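Side-chain contacts in protein PTHB1 (Homo sapiens, PDB 4YD8), which forms part of the BBSome, a coat complex thought to sort specific membrane proteins to the primary cilium: residues 58-63 with 341-346; 156-159 with 165-168; 263-266 with 271-274; 96-101 with 109-114. All blocks are in the same frame, centred on the assembly; numbering follows the deposited sequence.

Interaction 1 of 4, residues 58-63 with 341-346; sequences PHPAKT and CLHDLK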
loop_
_atom_site.group_PDB
_atom_site.type_symbol
_atom_site.label_atom_id
_atom_site.label_comp_id
_atom_site.label_asym_id
_atom_site.label_seq_id
_atom_site.Cartn_x
_atom_site.Cartn_y
_atom_site.Cartn_z
ATOM N N PRO A 58 16.140 -0.283 -8.886
ATOM C CA PRO A 58 17.279 0.586 -8.554
ATOM C C PRO A 58 18.570 -0.177 -8.274
ATOM O O PRO A 58 18.550 -1.284 -7.738
ATOM C CB PRO A 58 16.811 1.325 -7.293
ATOM C CG PRO A 58 15.709 0.495 -6.741
ATOM C CD PRO A 58 15.059 -0.199 -7.894
ATOM N N HIS A 59 19.684 0.440 -8.640
ATOM C CA HIS A 59 21.010 -0.106 -8.370
ATOM C C HIS A 59 21.864 1.002 -7.788
ATOM O O HIS A 59 21.709 2.164 -8.159
ATOM C CB HIS A 59 21.657 -0.656 -9.648
ATOM C CG HIS A 59 20.937 -1.827 -10.236
ATOM N ND1 HIS A 59 19.814 -1.692 -11.024
ATOM C CD2 HIS A 59 21.176 -3.156 -10.150
ATOM C CE1 HIS A 59 19.391 -2.886 -11.394
ATOM N NE2 HIS A 59 20.200 -3.792 -10.874
ATOM N N PRO A 60 22.774 0.655 -6.874
ATOM C CA PRO A 60 23.667 1.683 -6.340
ATOM C C PRO A 60 24.658 2.166 -7.398
ATOM O O PRO A 60 24.902 1.472 -8.391
ATOM C CB PRO A 60 24.382 0.962 -5.193
ATOM C CG PRO A 60 24.398 -0.455 -5.625
ATOM C CD PRO A 60 23.070 -0.674 -6.317
ATOM N N ALA A 61 25.209 3.353 -7.174
ATOM C CA ALA A 61 26.182 3.950 -8.070
ATOM C C ALA A 61 27.327 2.980 -8.371
ATOM O O ALA A 61 27.922 2.406 -7.454
ATOM C CB ALA A 61 26.717 5.242 -7.465
ATOM N N LYS A 62 27.619 2.796 -9.659
ATOM C CA LYS A 62 28.620 1.830 -10.105
ATOM C C LYS A 62 29.321 2.336 -11.359
ATOM O O LYS A 62 28.741 2.339 -12.442
ATOM C CB LYS A 62 27.960 0.478 -10.366
ATOM C CG LYS A 62 28.881 -0.590 -10.930
ATOM C CD LYS A 62 28.114 -1.898 -11.101
ATOM C CE LYS A 62 29.021 -3.041 -11.527
ATOM N NZ LYS A 62 28.345 -4.358 -11.349
ATOM N N THR A 63 30.566 2.770 -11.210
ATOM C CA THR A 63 31.265 3.464 -12.284
ATOM C C THR A 63 32.525 2.718 -12.696
ATOM O O THR A 63 32.942 1.775 -12.026
ATOM C CB THR A 63 31.637 4.907 -11.874
ATOM O OG1 THR A 63 32.740 4.887 -10.962
ATOM C CG2 THR A 63 30.450 5.603 -11.215
ATOM N N CYS A 341 12.443 -6.249 -1.054
ATOM C CA CYS A 341 13.701 -6.832 -1.480
ATOM C C CYS A 341 14.213 -6.169 -2.753
ATOM O O CYS A 341 13.634 -6.339 -3.837
ATOM C CB CYS A 341 13.536 -8.335 -1.692
ATOM S SG CYS A 341 15.049 -9.167 -2.160
ATOM N N LEU A 342 15.295 -5.416 -2.613
ATOM C CA LEU A 342 15.894 -4.665 -3.707
ATOM C C LEU A 342 17.387 -4.849 -3.627
ATOM O O LEU A 342 17.909 -5.045 -2.536
ATOM C CB LEU A 342 15.548 -3.183 -3.610
ATOM C CG LEU A 342 14.047 -2.846 -3.595
ATOM C CD1 LEU A 342 13.841 -1.413 -3.165
ATOM C CD2 LEU A 342 13.474 -3.047 -4.979
ATOM N N HIS A 343 18.061 -4.810 -4.772
ATOM C CA HIS A 343 19.517 -4.948 -4.809
ATOM C C HIS A 343 19.935 -6.253 -4.121
ATOM O O HIS A 343 20.996 -6.340 -3.496
ATOM C CB HIS A 343 20.175 -3.716 -4.156
ATOM C CG HIS A 343 21.672 -3.684 -4.263
ATOM N ND1 HIS A 343 22.347 -3.991 -5.427
ATOM C CD2 HIS A 343 22.624 -3.374 -3.348
ATOM C CE1 HIS A 343 23.649 -3.873 -5.222
ATOM N NE2 HIS A 343 23.843 -3.500 -3.972
ATOM N N ASP A 344 19.066 -7.258 -4.236
ATOM C CA ASP A 344 19.282 -8.594 -3.682
ATOM C C ASP A 344 19.426 -8.605 -2.171
ATOM O O ASP A 344 20.044 -9.509 -1.607
ATOM C CB ASP A 344 20.514 -9.243 -4.316
ATOM C CG ASP A 344 20.432 -9.271 -5.826
ATOM O OD1 ASP A 344 19.375 -9.675 -6.360
ATOM O OD2 ASP A 344 21.417 -8.870 -6.481
ATOM N N LEU A 345 18.840 -7.601 -1.530
ATOM C CA LEU A 345 18.867 -7.435 -0.083
ATOM C C LEU A 345 17.458 -7.327 0.451
ATOM O O LEU A 345 16.616 -6.687 -0.176
ATOM C CB LEU A 345 19.659 -6.177 0.290
ATOM C CG LEU A 345 21.136 -6.246 -0.078
ATOM C CD1 LEU A 345 21.751 -4.862 -0.076
ATOM C CD2 LEU A 345 21.852 -7.155 0.885
ATOM N N LYS A 346 17.185 -7.938 1.598
ATOM C CA LYS A 346 15.861 -7.791 2.202
ATOM C C LYS A 346 15.826 -6.568 3.125
ATOM O O LYS A 346 16.873 -6.029 3.497
ATOM C CB LYS A 346 15.462 -9.051 2.977
ATOM C CG LYS A 346 15.414 -10.332 2.150
ATOM C CD LYS A 346 14.562 -11.386 2.848
ATOM C CE LYS A 346 14.422 -12.651 2.015
ATOM N NZ LYS A 346 15.710 -13.388 1.898
HETATM O O HOH W 1 16.891 -3.487 -7.037
#
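Pro-60 lays CG and CD of its ring across one face of the His-343 imidazole, a CH-pi contact between two neighbouring blades of the protein's N-terminal seven-bladed beta-propeller. The loop leaving strand 52-56 here meets the turn that joins strands 334-342 and 348-353. Pro-60 CD stands 3.5 Å from the centroid of the His-343 ring, 17° off its normal and displaced toward the rim, while Pro-60 CG is 3.5 Å from His-343 NE2. The two side chains cross at about a right angle. With CG anti to the backbone N (chi1 -174°), the histidine brings its ring up to the proline. Next to this pair, Pro-58 CD approaches Leu-342 CD2 more loosely, at 4.4 Å. A water ties the backbones together, donating to Pro-58 O at 2.8 Å and accepting from His-343 N at 2.9 Å. In the next shell, Trp-13 of strand 8-17 touches Pro-58, Pro-60 and Leu-342, and its ring meets that of His-343. The histidine itself is positioned by a type I' turn from Leu-342 to Leu-345, closed by paired backbone hydrogen bonds: Leu-342 N to Leu-345 O at 3.0 Å and Leu-345 N to Leu-342 O at 2.9 Å.

Interaction 2 of 4, residues 156-159 with 165-168; sequences ICIQ and LMVF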
loop_
_atom_site.group_PDB
_atom_site.type_symbol
_atom_site.label_atom_id
_atom_site.label_comp_id
_atom_site.label_asym_id
_atom_site.label_seq_id
_atom_site.Cartn_x
_atom_site.Cartn_y
_atom_site.Cartn_z
ATOM N N ILE A 156 -10.942 -7.593 -6.584
ATOM C CA ILE A 156 -10.668 -6.193 -6.292
ATOM C C ILE A 156 -11.957 -5.529 -5.822
ATOM O O ILE A 156 -13.037 -5.812 -6.347
ATOM C CB ILE A 156 -10.097 -5.459 -7.529
ATOM C CG1 ILE A 156 -8.637 -5.884 -7.784
ATOM C CG2 ILE A 156 -10.172 -3.933 -7.383
ATOM C CD1 ILE A 156 -8.135 -5.467 -9.144
ATOM N N CYS A 157 -11.838 -4.697 -4.798
ATOM C CA CYS A 157 -12.973 -3.919 -4.299
ATOM C C CYS A 157 -12.591 -2.457 -4.338
ATOM O O CYS A 157 -11.579 -2.055 -3.753
ATOM C CB CYS A 157 -13.341 -4.329 -2.880
ATOM S SG CYS A 157 -14.645 -3.257 -2.167
ATOM N N ILE A 158 -13.386 -1.660 -5.043
ATOM C CA ILE A 158 -13.127 -0.235 -5.166
ATOM C C ILE A 158 -14.191 0.531 -4.381
ATOM O O ILE A 158 -15.380 0.287 -4.561
ATOM C CB ILE A 158 -13.151 0.220 -6.650
ATOM C CG1 ILE A 158 -12.046 -0.473 -7.469
ATOM C CG2 ILE A 158 -13.021 1.738 -6.767
ATOM C CD1 ILE A 158 -12.248 -0.288 -8.978
ATOM N N GLN A 159 -13.761 1.432 -3.503
ATOM C CA GLN A 159 -14.687 2.330 -2.830
ATOM C C GLN A 159 -14.883 3.593 -3.661
ATOM O O GLN A 159 -13.902 4.261 -4.009
ATOM C CB GLN A 159 -14.172 2.697 -1.429
ATOM C CG GLN A 159 -15.135 3.663 -0.687
ATOM C CD GLN A 159 -14.626 4.055 0.689
ATOM O OE1 GLN A 159 -15.408 4.380 1.580
ATOM N NE2 GLN A 159 -13.303 4.037 0.866
ATOM N N LEU A 165 -19.138 0.230 -2.257
ATOM C CA LEU A 165 -18.092 -0.770 -2.463
ATOM C C LEU A 165 -18.434 -1.549 -3.720
ATOM O O LEU A 165 -19.505 -2.158 -3.810
ATOM C CB LEU A 165 -17.963 -1.705 -1.264
ATOM C CG LEU A 165 -17.589 -1.076 0.082
ATOM C CD1 LEU A 165 -17.319 -2.187 1.085
ATOM C CD2 LEU A 165 -16.372 -0.162 -0.048
HETATM N N MSE A 166 -17.526 -1.497 -4.689
HETATM C CA MSE A 166 -17.705 -2.104 -5.996
HETATM C C MSE A 166 -16.723 -3.259 -6.147
HETATM O O MSE A 166 -15.506 -3.062 -6.126
HETATM C CB MSE A 166 -17.516 -1.047 -7.101
HETATM C CG MSE A 166 -18.418 0.206 -6.916
HETATM SE SE MSE A 166 -18.220 1.596 -8.301
HETATM C CE MSE A 166 -16.458 2.315 -7.740
ATOM N N VAL A 167 -17.266 -4.466 -6.261
ATOM C CA VAL A 167 -16.465 -5.678 -6.248
ATOM C C VAL A 167 -16.339 -6.230 -7.652
ATOM O O VAL A 167 -17.335 -6.385 -8.367
ATOM C CB VAL A 167 -17.074 -6.744 -5.312
ATOM C CG1 VAL A 167 -16.309 -8.050 -5.418
ATOM C CG2 VAL A 167 -17.096 -6.239 -3.870
ATOM N N PHE A 168 -15.098 -6.508 -8.041
ATOM C CA PHE A 168 -14.781 -7.050 -9.351
ATOM C C PHE A 168 -14.121 -8.411 -9.213
ATOM O O PHE A 168 -13.118 -8.554 -8.516
ATOM C CB PHE A 168 -13.856 -6.098 -10.118
ATOM C CG PHE A 168 -14.493 -4.771 -10.437
ATOM C CD1 PHE A 168 -14.484 -3.740 -9.507
ATOM C CD2 PHE A 168 -15.121 -4.571 -11.655
ATOM C CE1 PHE A 168 -15.094 -2.526 -9.795
ATOM C CE2 PHE A 168 -15.721 -3.354 -11.957
ATOM C CZ PHE A 168 -15.705 -2.331 -11.021
#
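Backbone hydrogen bonds join Ile-156 to Phe-168 and Ile-158 to Met-166, each residue both giving and accepting across the antiparallel strands. Three of the four, Phe-168 N to Ile-156 O, Ile-158 N to Met-166 O and Met-166 N to Ile-158 O, are 2.8 Å long; the fourth, Ile-156 N to Phe-168 O, is 3.1 Å and nearly straight, with 173° at the hydrogen. The CA atoms of Cys-157, Val-167 and Leu-165, residues of the non-hydrogen-bonded pairs, add CA-H...O contacts, the shortest being Cys-157 CA to Met-166 O at 3.2 Å.

The two strands are the central ones of a four-stranded blade in the seven-bladed beta-propeller, with strands 139-145 and 172-178 flanking them. The side chain of Ile-156 comes to about 7 Å from Gly-145, a position critical for the stability of the protein.

Apolar packing differs on the two faces. On the face of Ile-158, Met-166 and Phe-168, Ile-158 uses separate branches for its two neighbours. Its CG2 meets Met-166 CE at 3.6 Å, the selenomethionine chain being bent at chi3 (-74°) to turn that methyl back over the isoleucine. Its CD1 meets Phe-168 CE1 at 3.7 Å. On the other face, Cys-157 SG rests 3.8 Å from Leu-165 CB, and Leu-165 CD2 lies against Gln-159 CB at 3.9 Å. The polar end of Gln-159 runs on past the leucine in an extended chain, where NE2 hydrogen-bonds to Gly-186 O and Asn-141 OD1.

Interaction 3 of 4, residues 263-266 with 271-274; sequences SVFV and NFFC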
loop_
_atom_site.group_PDB
_atom_site.type_symbol
_atom_site.label_atom_id
_atom_site.label_comp_id
_atom_site.label_asym_id
_atom_site.label_seq_id
_atom_site.Cartn_x
_atom_site.Cartn_y
_atom_site.Cartn_z
ATOM N N SER A 263 -3.691 -9.046 12.630
ATOM C CA SER A 263 -3.867 -7.762 13.298
ATOM C C SER A 263 -4.321 -6.666 12.343
ATOM O O SER A 263 -3.833 -6.548 11.213
ATOM C CB SER A 263 -2.571 -7.317 13.978
ATOM O OG SER A 263 -2.277 -8.091 15.125
ATOM N N VAL A 264 -5.249 -5.854 12.824
ATOM C CA VAL A 264 -5.720 -4.688 12.100
ATOM C C VAL A 264 -5.003 -3.449 12.610
ATOM O O VAL A 264 -5.228 -3.034 13.740
ATOM C CB VAL A 264 -7.236 -4.488 12.282
ATOM C CG1 VAL A 264 -7.687 -3.254 11.536
ATOM C CG2 VAL A 264 -7.991 -5.730 11.817
ATOM N N PHE A 265 -4.123 -2.857 11.814
ATOM C CA PHE A 265 -3.453 -1.651 12.302
ATOM C C PHE A 265 -4.139 -0.422 11.749
ATOM O O PHE A 265 -4.462 -0.375 10.557
ATOM C CB PHE A 265 -1.977 -1.660 11.929
ATOM C CG PHE A 265 -1.176 -2.626 12.734
ATOM C CD1 PHE A 265 -1.135 -3.966 12.392
ATOM C CD2 PHE A 265 -0.492 -2.200 13.854
ATOM C CE1 PHE A 265 -0.391 -4.861 13.154
ATOM C CE2 PHE A 265 0.253 -3.085 14.600
ATOM C CZ PHE A 265 0.283 -4.410 14.257
ATOM N N VAL A 266 -4.380 0.558 12.625
ATOM C CA VAL A 266 -4.979 1.818 12.217
ATOM C C VAL A 266 -4.069 2.982 12.581
ATOM O O VAL A 266 -3.640 3.131 13.734
ATOM C CB VAL A 266 -6.368 2.029 12.853
ATOM C CG1 VAL A 266 -6.982 3.336 12.332
ATOM C CG2 VAL A 266 -7.271 0.841 12.512
ATOM N N ASN A 271 -3.256 8.857 17.319
ATOM C CA ASN A 271 -2.915 7.584 17.930
ATOM C C ASN A 271 -2.679 6.519 16.886
ATOM O O ASN A 271 -3.141 6.612 15.750
ATOM C CB ASN A 271 -4.022 7.120 18.892
ATOM C CG ASN A 271 -4.174 8.025 20.097
ATOM O OD1 ASN A 271 -3.570 7.792 21.143
ATOM N ND2 ASN A 271 -5.004 9.057 19.965
ATOM N N PHE A 272 -1.962 5.494 17.297
ATOM C CA PHE A 272 -1.717 4.337 16.475
ATOM C C PHE A 272 -2.355 3.151 17.209
ATOM O O PHE A 272 -2.157 2.982 18.421
ATOM C CB PHE A 272 -0.190 4.245 16.263
ATOM C CG PHE A 272 0.353 2.885 15.997
ATOM C CD1 PHE A 272 -0.010 2.183 14.867
ATOM C CD2 PHE A 272 1.349 2.368 16.811
ATOM C CE1 PHE A 272 0.550 0.940 14.600
ATOM C CE2 PHE A 272 1.916 1.143 16.550
ATOM C CZ PHE A 272 1.517 0.422 15.444
ATOM N N PHE A 273 -3.154 2.368 16.491
ATOM C CA PHE A 273 -3.901 1.259 17.081
ATOM C C PHE A 273 -3.531 -0.093 16.474
ATOM O O PHE A 273 -3.356 -0.217 15.262
ATOM C CB PHE A 273 -5.417 1.444 16.885
ATOM C CG PHE A 273 -5.970 2.736 17.422
ATOM C CD1 PHE A 273 -5.870 3.915 16.695
ATOM C CD2 PHE A 273 -6.661 2.759 18.636
ATOM C CE1 PHE A 273 -6.423 5.126 17.190
ATOM C CE2 PHE A 273 -7.226 3.945 19.127
ATOM C CZ PHE A 273 -7.089 5.129 18.414
ATOM N N CYS A 274 -3.468 -1.117 17.316
ATOM C CA CYS A 274 -3.420 -2.492 16.849
ATOM C C CYS A 274 -4.662 -3.210 17.357
ATOM O O CYS A 274 -4.833 -3.360 18.565
ATOM C CB CYS A 274 -2.148 -3.194 17.338
ATOM S SG CYS A 274 -2.118 -4.954 16.919
#
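In the beta hairpin of strands 263-268 and 271-275, the middle of one four-stranded blade of the beta-propeller, Phe-265 packs against both Cys-274 and Phe-272. The cysteine makes a sulfur-aromatic contact: Cys-274 SG lies over one face of the Phe-265 ring, 4.1 Å from its centroid and 29° off the normal. Having SG anti to the backbone N (chi1 174°) carries the sulfur forward along its strand, to 3.6 Å from Ser-263 OG. Phe-272 takes up the rim instead. Its CE1 stands 3.4 Å from Phe-265 CD2, near the plane of the Phe-265 ring; the two ring planes are only 17° apart, yet neither ring lies over the other's face and they meet rim to rim. Phe-294 of the next blade touches both rings. Replacing Phe-265 with alanine would probably open a gap between the sulfur of Cys-274 and the rim of Phe-272, and take from Phe-294 one of the rings it touches. Val-266 and Phe-273 put their side chains on the other face of the sheet, with the CB atoms 4.2 Å apart. This is a hydrogen-bonded pair, in which Val-266 N binds Phe-273 O at 2.9 Å. In return, Val-266 O accepts from Phe-273 N at 2.9 Å and also lies in the plane of the Phe-273 ring, at its edge, 3.8 Å from CD1.

Interaction 4 of 4, residues 96-101 with 109-114; sequences MLHLAV and VYSVSG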
loop_
_atom_site.group_PDB
_atom_site.type_symbol
_atom_site.label_atom_id
_atom_site.label_comp_id
_atom_site.label_asym_id
_atom_site.label_seq_id
_atom_site.Cartn_x
_atom_site.Cartn_y
_atom_site.Cartn_z
HETATM N N MSE A 96 0.091 -15.700 -11.856
HETATM C CA MSE A 96 1.086 -14.649 -12.051
HETATM C C MSE A 96 0.579 -13.295 -11.537
HETATM O O MSE A 96 -0.618 -12.985 -11.599
HETATM C CB MSE A 96 1.478 -14.532 -13.524
HETATM C CG MSE A 96 2.384 -15.643 -14.002
HETATM SE SE MSE A 96 3.515 -14.965 -15.425
HETATM C CE MSE A 96 5.080 -15.998 -15.075
ATOM N N LEU A 97 1.499 -12.502 -10.996
ATOM C CA LEU A 97 1.140 -11.170 -10.521
ATOM C C LEU A 97 0.929 -10.226 -11.699
ATOM O O LEU A 97 1.636 -10.299 -12.711
ATOM C CB LEU A 97 2.217 -10.602 -9.582
ATOM C CG LEU A 97 2.543 -11.473 -8.363
ATOM C CD1 LEU A 97 3.700 -10.875 -7.535
ATOM C CD2 LEU A 97 1.288 -11.650 -7.518
ATOM N N HIS A 98 -0.053 -9.343 -11.547
ATOM C CA HIS A 98 -0.356 -8.293 -12.511
ATOM C C HIS A 98 -0.528 -6.953 -11.787
ATOM O O HIS A 98 -0.734 -6.916 -10.580
ATOM C CB HIS A 98 -1.630 -8.614 -13.299
ATOM C CG HIS A 98 -1.464 -9.736 -14.267
ATOM N ND1 HIS A 98 -1.409 -11.060 -13.874
ATOM C CD2 HIS A 98 -1.319 -9.738 -15.614
ATOM C CE1 HIS A 98 -1.248 -11.823 -14.938
ATOM N NE2 HIS A 98 -1.181 -11.049 -16.008
ATOM N N LEU A 99 -0.451 -5.870 -12.549
ATOM C CA LEU A 99 -0.539 -4.504 -12.020
ATOM C C LEU A 99 -1.955 -3.986 -12.179
ATOM O O LEU A 99 -2.484 -4.003 -13.290
ATOM C CB LEU A 99 0.412 -3.582 -12.768
ATOM C CG LEU A 99 0.359 -2.086 -12.414
ATOM C CD1 LEU A 99 0.774 -1.844 -10.976
ATOM C CD2 LEU A 99 1.208 -1.260 -13.363
ATOM N N ALA A 100 -2.563 -3.523 -11.086
ATOM C CA ALA A 100 -3.845 -2.816 -11.193
ATOM C C ALA A 100 -3.574 -1.329 -11.018
ATOM O O ALA A 100 -2.866 -0.923 -10.101
ATOM C CB ALA A 100 -4.837 -3.315 -10.152
ATOM N N VAL A 101 -4.116 -0.525 -11.924
ATOM C CA VAL A 101 -4.000 0.917 -11.848
ATOM C C VAL A 101 -5.406 1.471 -11.694
ATOM O O VAL A 101 -6.266 1.241 -12.550
ATOM C CB VAL A 101 -3.334 1.506 -13.102
ATOM C CG1 VAL A 101 -3.228 3.032 -12.999
ATOM C CG2 VAL A 101 -1.940 0.860 -13.318
ATOM N N VAL A 109 -5.951 -3.312 -15.667
ATOM C CA VAL A 109 -5.060 -4.371 -15.190
ATOM C C VAL A 109 -4.064 -4.723 -16.300
ATOM O O VAL A 109 -4.449 -4.929 -17.446
ATOM C CB VAL A 109 -5.871 -5.613 -14.723
ATOM C CG1 VAL A 109 -4.961 -6.811 -14.485
ATOM C CG2 VAL A 109 -6.622 -5.295 -13.426
ATOM N N TYR A 110 -2.777 -4.740 -15.951
ATOM C CA TYR A 110 -1.693 -4.882 -16.923
ATOM C C TYR A 110 -0.809 -6.071 -16.634
ATOM O O TYR A 110 -0.570 -6.410 -15.475
ATOM C CB TYR A 110 -0.790 -3.651 -16.933
ATOM C CG TYR A 110 -1.465 -2.392 -17.399
ATOM C CD1 TYR A 110 -1.474 -2.048 -18.740
ATOM C CD2 TYR A 110 -2.084 -1.547 -16.493
ATOM C CE1 TYR A 110 -2.095 -0.895 -19.181
ATOM C CE2 TYR A 110 -2.707 -0.389 -16.923
ATOM C CZ TYR A 110 -2.709 -0.079 -18.269
ATOM O OH TYR A 110 -3.321 1.058 -18.706
ATOM N N SER A 111 -0.278 -6.652 -17.700
ATOM C CA SER A 111 0.789 -7.645 -17.600
ATOM C C SER A 111 2.150 -7.000 -17.879
ATOM O O SER A 111 2.373 -6.474 -18.966
ATOM C CB SER A 111 0.525 -8.786 -18.595
ATOM O OG SER A 111 1.609 -9.701 -18.635
ATOM N N VAL A 112 3.073 -7.073 -16.919
ATOM C CA VAL A 112 4.408 -6.516 -17.102
ATOM C C VAL A 112 5.382 -7.646 -17.361
ATOM O O VAL A 112 5.473 -8.572 -16.560
ATOM C CB VAL A 112 4.867 -5.716 -15.862
ATOM C CG1 VAL A 112 6.274 -5.188 -16.057
ATOM C CG2 VAL A 112 3.894 -4.569 -15.574
ATOM N N SER A 113 6.081 -7.588 -18.489
ATOM C CA SER A 113 7.007 -8.649 -18.860
ATOM C C SER A 113 8.333 -8.536 -18.121
ATOM O O SER A 113 8.670 -7.494 -17.555
ATOM C CB SER A 113 7.276 -8.622 -20.363
ATOM O OG SER A 113 8.169 -7.565 -20.680
ATOM N N GLY A 114 9.114 -9.608 -18.164
ATOM C CA GLY A 114 10.497 -9.514 -17.745
ATOM C C GLY A 114 11.279 -8.729 -18.787
ATOM O O GLY A 114 10.708 -8.208 -19.754
HETATM O O HOH W 2 2.772 -8.841 -14.718
#
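Leu-99 and Tyr-110 hold each other through two backbone hydrogen bonds, Tyr-110 N to Leu-99 O at 2.8 Å and Leu-99 N to Tyr-110 O at 3.0 Å. Farther along, where the strands part, a water takes over the link: it accepts from Val-112 N at 2.8 Å and lies against Leu-97 O. His-98 is held from within its own segment, ND1 donating to Met-96 O at 3.1 Å. That bond is bent (140° at the hydrogen), and the donor sits above the carbonyl plane and not on a lone pair. With CG beside the backbone N (chi1 -71°), the imidazole extends across to the opposite strand, where Tyr-110 O meets its edge, 3.4 Å from CD2. The same CD2 packs on Ser-111 CB at 3.6 Å. A leucine in place of His-98 would probably leave Met-96 O without its donor and the preceding loop less firmly tied to the strand. Val-109 packs CG1 against His-98 CB at 4.0 Å and CG2 against Ala-100 CB. On the face of Leu-99 and Tyr-110, Val-101 CG2 approaches the tyrosine ring obliquely, 3.9 Å from Tyr-110 CE2. Strands 84-88 and 127-134 flank this pair, whose hairpin forms the middle of a four-stranded antiparallel sheet, one blade of the seven-bladed beta-propeller.

How the interactions relate
From the N terminus, strand 8-17 joins the last blade, and the chain then builds the propeller blade by blade. Interaction 1 opens at 58-63 in the first blade and closes only at 341-346 in the last, bridging the two blades where the ring shuts. Within that long span the other three contacts follow in series, none crossing another: interaction 4, then interaction 2, then interaction 3, each closing a short hairpin inside a single blade. Interactions 4 and 2 belong to consecutive blades and touch, Ala-100 CB meeting Ile-156 CD1 at 4.1 Å. Interactions 1 and 2 lie on opposite sides of the chain's centre, their own centres 36 Å apart.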